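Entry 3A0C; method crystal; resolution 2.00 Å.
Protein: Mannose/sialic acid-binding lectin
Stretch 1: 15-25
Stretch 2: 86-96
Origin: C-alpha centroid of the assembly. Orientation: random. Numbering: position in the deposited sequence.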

# COMPACT_ATOMS: atom_id res chain seq x y z
N SER A 15 -5.51 -12.84 -4.34
CA SER A 15 -4.40 -12.11 -4.94
C SER A 15 -4.58 -10.60 -4.91
O SER A 15 -5.68 -10.09 -4.67
CB SER A 15 -4.26 -12.52 -6.40
OG SER A 15 -5.41 -12.14 -7.11
N LEU A 16 -3.48 -9.89 -5.14
CA LEU A 16 -3.48 -8.42 -5.19
C LEU A 16 -3.23 -8.15 -6.66
O LEU A 16 -2.59 -8.95 -7.34
CB LEU A 16 -2.33 -7.83 -4.38
CG LEU A 16 -2.18 -8.23 -2.91
CD1 LEU A 16 -1.03 -7.43 -2.32
CD2 LEU A 16 -3.45 -7.97 -2.14
N GLU A 17 -3.73 -7.04 -7.18
CA GLU A 17 -3.53 -6.76 -8.58
C GLU A 17 -3.36 -5.28 -8.79
O GLU A 17 -4.03 -4.49 -8.12
CB GLU A 17 -4.74 -7.23 -9.38
CG GLU A 17 -5.23 -8.60 -8.97
CD GLU A 17 -6.74 -8.72 -9.07
OE1 GLU A 17 -7.29 -8.37 -10.13
OE2 GLU A 17 -7.37 -9.16 -8.08
N VAL A 18 -2.48 -4.91 -9.70
CA VAL A 18 -2.23 -3.51 -10.01
C VAL A 18 -1.80 -3.42 -11.47
O VAL A 18 -1.30 -4.40 -12.03
CB VAL A 18 -1.11 -2.91 -9.07
CG1 VAL A 18 0.25 -3.43 -9.48
CG2 VAL A 18 -1.15 -1.39 -9.10
N GLY A 19 -2.02 -2.26 -12.08
CA GLY A 19 -1.64 -2.07 -13.47
C GLY A 19 -0.14 -1.94 -13.61
O GLY A 19 0.56 -1.60 -12.64
N PRO A 20 0.41 -2.15 -14.83
CA PRO A 20 -0.30 -2.51 -16.06
C PRO A 20 -0.90 -3.92 -16.17
O PRO A 20 -2.01 -4.07 -16.70
CB PRO A 20 0.76 -2.25 -17.13
CG PRO A 20 2.04 -2.54 -16.42
CD PRO A 20 1.82 -1.85 -15.11
N SER A 21 -0.20 -4.95 -15.69
CA SER A 21 -0.70 -6.33 -15.78
C SER A 21 -0.09 -7.23 -14.70
O SER A 21 0.40 -8.33 -14.99
CB SER A 21 -0.38 -6.89 -17.17
OG SER A 21 0.99 -6.68 -17.48
N TYR A 22 -0.14 -6.76 -13.46
CA TYR A 22 0.45 -7.47 -12.33
C TYR A 22 -0.57 -8.12 -11.39
O TYR A 22 -1.59 -7.52 -11.04
CB TYR A 22 1.36 -6.51 -11.56
CG TYR A 22 2.36 -5.78 -12.43
CD1 TYR A 22 2.86 -4.53 -12.06
CD2 TYR A 22 2.79 -6.33 -13.64
CE1 TYR A 22 3.76 -3.84 -12.86
CE2 TYR A 22 3.71 -5.66 -14.45
CZ TYR A 22 4.18 -4.42 -14.05
OH TYR A 22 5.09 -3.75 -14.84
N ARG A 23 -0.26 -9.35 -10.97
CA ARG A 23 -1.10 -10.11 -10.05
C ARG A 23 -0.23 -10.94 -9.11
O ARG A 23 0.54 -11.79 -9.54
CB ARG A 23 -2.03 -11.07 -10.80
CG ARG A 23 -2.37 -10.66 -12.21
CD ARG A 23 -2.10 -11.82 -13.18
NE ARG A 23 -2.88 -11.73 -14.41
CZ ARG A 23 -2.89 -12.65 -15.36
NH1 ARG A 23 -2.16 -13.75 -15.23
NH2 ARG A 23 -3.66 -12.50 -16.43
N LEU A 24 -0.38 -10.70 -7.82
CA LEU A 24 0.36 -11.41 -6.80
C LEU A 24 -0.64 -12.37 -6.18
O LEU A 24 -1.54 -11.95 -5.46
CB LEU A 24 0.86 -10.43 -5.74
CG LEU A 24 1.73 -11.01 -4.64
CD1 LEU A 24 2.99 -11.62 -5.22
CD2 LEU A 24 2.06 -9.91 -3.67
N ILE A 25 -0.47 -13.66 -6.46
CA ILE A 25 -1.40 -14.67 -5.98
C ILE A 25 -0.88 -15.75 -5.03
O ILE A 25 0.25 -16.23 -5.13
CB ILE A 25 -2.08 -15.37 -7.19
CG1 ILE A 25 -3.10 -16.40 -6.71
CG2 ILE A 25 -1.04 -16.07 -8.05
CD1 ILE A 25 -3.96 -16.98 -7.80
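Stretch 2, residues 86-96: VLVLQQDRNVV

Each stretch folds back on itself as a two-stranded hairpin, and the two hairpins pack through their side chains, with no direct hydrogen bond between them. In stretch 2, strand 86-89 leads into a type I turn from Gln90 to Arg93, where Arg93 takes a positive phi of 72°, and the chain returns as strand 95-96. Strand 86-89 runs at 49° to strand 15-18 and at 141° to strand 22-25, with axes 7.5 and 8.8 Å apart at closest approach, distances typical of layered strands rather than of neighbours in one sheet.

Along strand 15-18 the side chains alternate, so that Leu16 and Val18 point toward stretch 2 while Glu17 points away. Leu16 CD1 lies 3.9 Å from Leu87 CD2, and Leu16 CB is 4.0 Å from Leu89 CD2. Val18 follows, its CG1 3.5 Å from Leu89 CG and its CG2 3.4 Å from Gln91 CG. At Gly19 the backbones come close: Gln91 CA makes a CH···O contact of 3.4 Å with Gly19 O, an oxygen that this packing buries without a hydrogen-bond partner. The peptide bond before Pro20 is cis, and Pro20 lies in the loop that joins the two strands of stretch 1.

Tyr22 then lays its ring against the turn. Arg93 CG sits 3.3 Å from the centroid of the Tyr22 ring, almost on the ring normal, in a CH-pi contact, while Gln91 O lies at the ring edge, 3.2 Å from Tyr22 CE1. A water links the two hairpins here, 2.4 Å from Tyr22 OH and donating to Gln91 O at 2.7 Å. Finally, Leu24 closes the apolar layer: its CB is 4.1 Å from Leu89 CD2, and its CD2 lies 4.0 Å from Leu87 CD2 and 3.8 Å from Val95 CG1. Leu89 thus packs against Leu16, Val18, Tyr22 and Leu24, bridging both strands of stretch 1.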

# COMPACT_ATOMS: atom_id res chain seq x y z
N VAL A 86 2.21 -3.06 6.05
CA VAL A 86 1.44 -3.26 4.84
C VAL A 86 2.32 -3.90 3.75
O VAL A 86 3.51 -3.62 3.66
CB VAL A 86 0.86 -1.87 4.31
CG1 VAL A 86 1.99 -0.96 3.82
CG2 VAL A 86 -0.18 -2.10 3.22
N LEU A 87 1.71 -4.77 2.95
CA LEU A 87 2.38 -5.44 1.85
C LEU A 87 1.79 -4.79 0.60
O LEU A 87 0.58 -4.87 0.37
CB LEU A 87 2.04 -6.93 1.89
CG LEU A 87 2.70 -7.91 0.92
CD1 LEU A 87 2.15 -9.30 1.17
CD2 LEU A 87 2.43 -7.52 -0.51
N VAL A 88 2.63 -4.16 -0.21
CA VAL A 88 2.16 -3.47 -1.41
C VAL A 88 2.70 -3.98 -2.76
O VAL A 88 3.91 -4.07 -2.97
CB VAL A 88 2.47 -1.91 -1.30
CG1 VAL A 88 1.98 -1.15 -2.54
CG2 VAL A 88 1.84 -1.35 -0.05
N LEU A 89 1.77 -4.33 -3.66
CA LEU A 89 2.11 -4.74 -5.03
C LEU A 89 2.07 -3.40 -5.79
O LEU A 89 1.00 -2.81 -5.99
CB LEU A 89 1.07 -5.71 -5.59
CG LEU A 89 1.08 -5.89 -7.12
CD1 LEU A 89 2.44 -6.38 -7.63
CD2 LEU A 89 -0.04 -6.87 -7.50
N GLN A 90 3.24 -2.93 -6.22
CA GLN A 90 3.38 -1.64 -6.89
C GLN A 90 3.31 -1.64 -8.41
O GLN A 90 3.64 -2.64 -9.05
CB GLN A 90 4.70 -1.00 -6.44
CG GLN A 90 4.77 -0.80 -4.93
CD GLN A 90 6.10 -0.23 -4.47
OE1 GLN A 90 6.22 0.24 -3.33
NE2 GLN A 90 7.10 -0.26 -5.33
N GLN A 91 2.89 -0.52 -8.97
CA GLN A 91 2.81 -0.37 -10.42
C GLN A 91 4.20 -0.53 -11.07
O GLN A 91 4.28 -0.76 -12.28
CB GLN A 91 2.21 0.98 -10.78
CG GLN A 91 0.69 1.00 -10.77
CD GLN A 91 0.10 2.37 -11.13
OE1 GLN A 91 0.33 2.91 -12.21
NE2 GLN A 91 -0.66 2.94 -10.20
N ASP A 92 5.27 -0.42 -10.29
CA ASP A 92 6.63 -0.60 -10.82
C ASP A 92 6.99 -2.09 -10.71
O ASP A 92 8.12 -2.51 -10.94
CB ASP A 92 7.65 0.30 -10.08
CG ASP A 92 8.08 -0.25 -8.74
OD1 ASP A 92 7.43 -1.15 -8.19
OD2 ASP A 92 9.10 0.25 -8.21
N ARG A 93 5.98 -2.87 -10.36
CA ARG A 93 6.06 -4.31 -10.22
C ARG A 93 6.82 -4.85 -9.01
O ARG A 93 6.96 -6.06 -8.86
CB ARG A 93 6.62 -4.94 -11.51
CG ARG A 93 5.97 -6.30 -11.82
CD ARG A 93 6.60 -6.98 -13.04
NE ARG A 93 8.01 -7.24 -12.83
CZ ARG A 93 8.81 -7.81 -13.72
NH1 ARG A 93 8.36 -8.19 -14.90
NH2 ARG A 93 10.09 -7.98 -13.44
N ASN A 94 7.32 -3.97 -8.15
CA ASN A 94 8.05 -4.43 -6.97
C ASN A 94 7.00 -4.65 -5.88
O ASN A 94 6.03 -3.93 -5.81
CB ASN A 94 9.08 -3.37 -6.53
CG ASN A 94 10.13 -3.91 -5.54
OD1 ASN A 94 10.20 -5.10 -5.25
ND2 ASN A 94 10.96 -3.02 -5.04
N VAL A 95 7.20 -5.68 -5.06
CA VAL A 95 6.29 -6.00 -3.96
C VAL A 95 7.03 -5.69 -2.67
O VAL A 95 8.00 -6.37 -2.31
CB VAL A 95 5.90 -7.48 -3.99
CG1 VAL A 95 5.10 -7.83 -2.74
CG2 VAL A 95 5.08 -7.77 -5.26
N VAL A 96 6.56 -4.66 -1.97
CA VAL A 96 7.20 -4.16 -0.76
C VAL A 96 6.37 -4.18 0.52
O VAL A 96 5.15 -3.97 0.51
CB VAL A 96 7.66 -2.69 -1.01
CG1 VAL A 96 8.58 -2.23 0.09
CG2 VAL A 96 8.31 -2.58 -2.37
O HOH W 1 6.12 -1.69 -14.01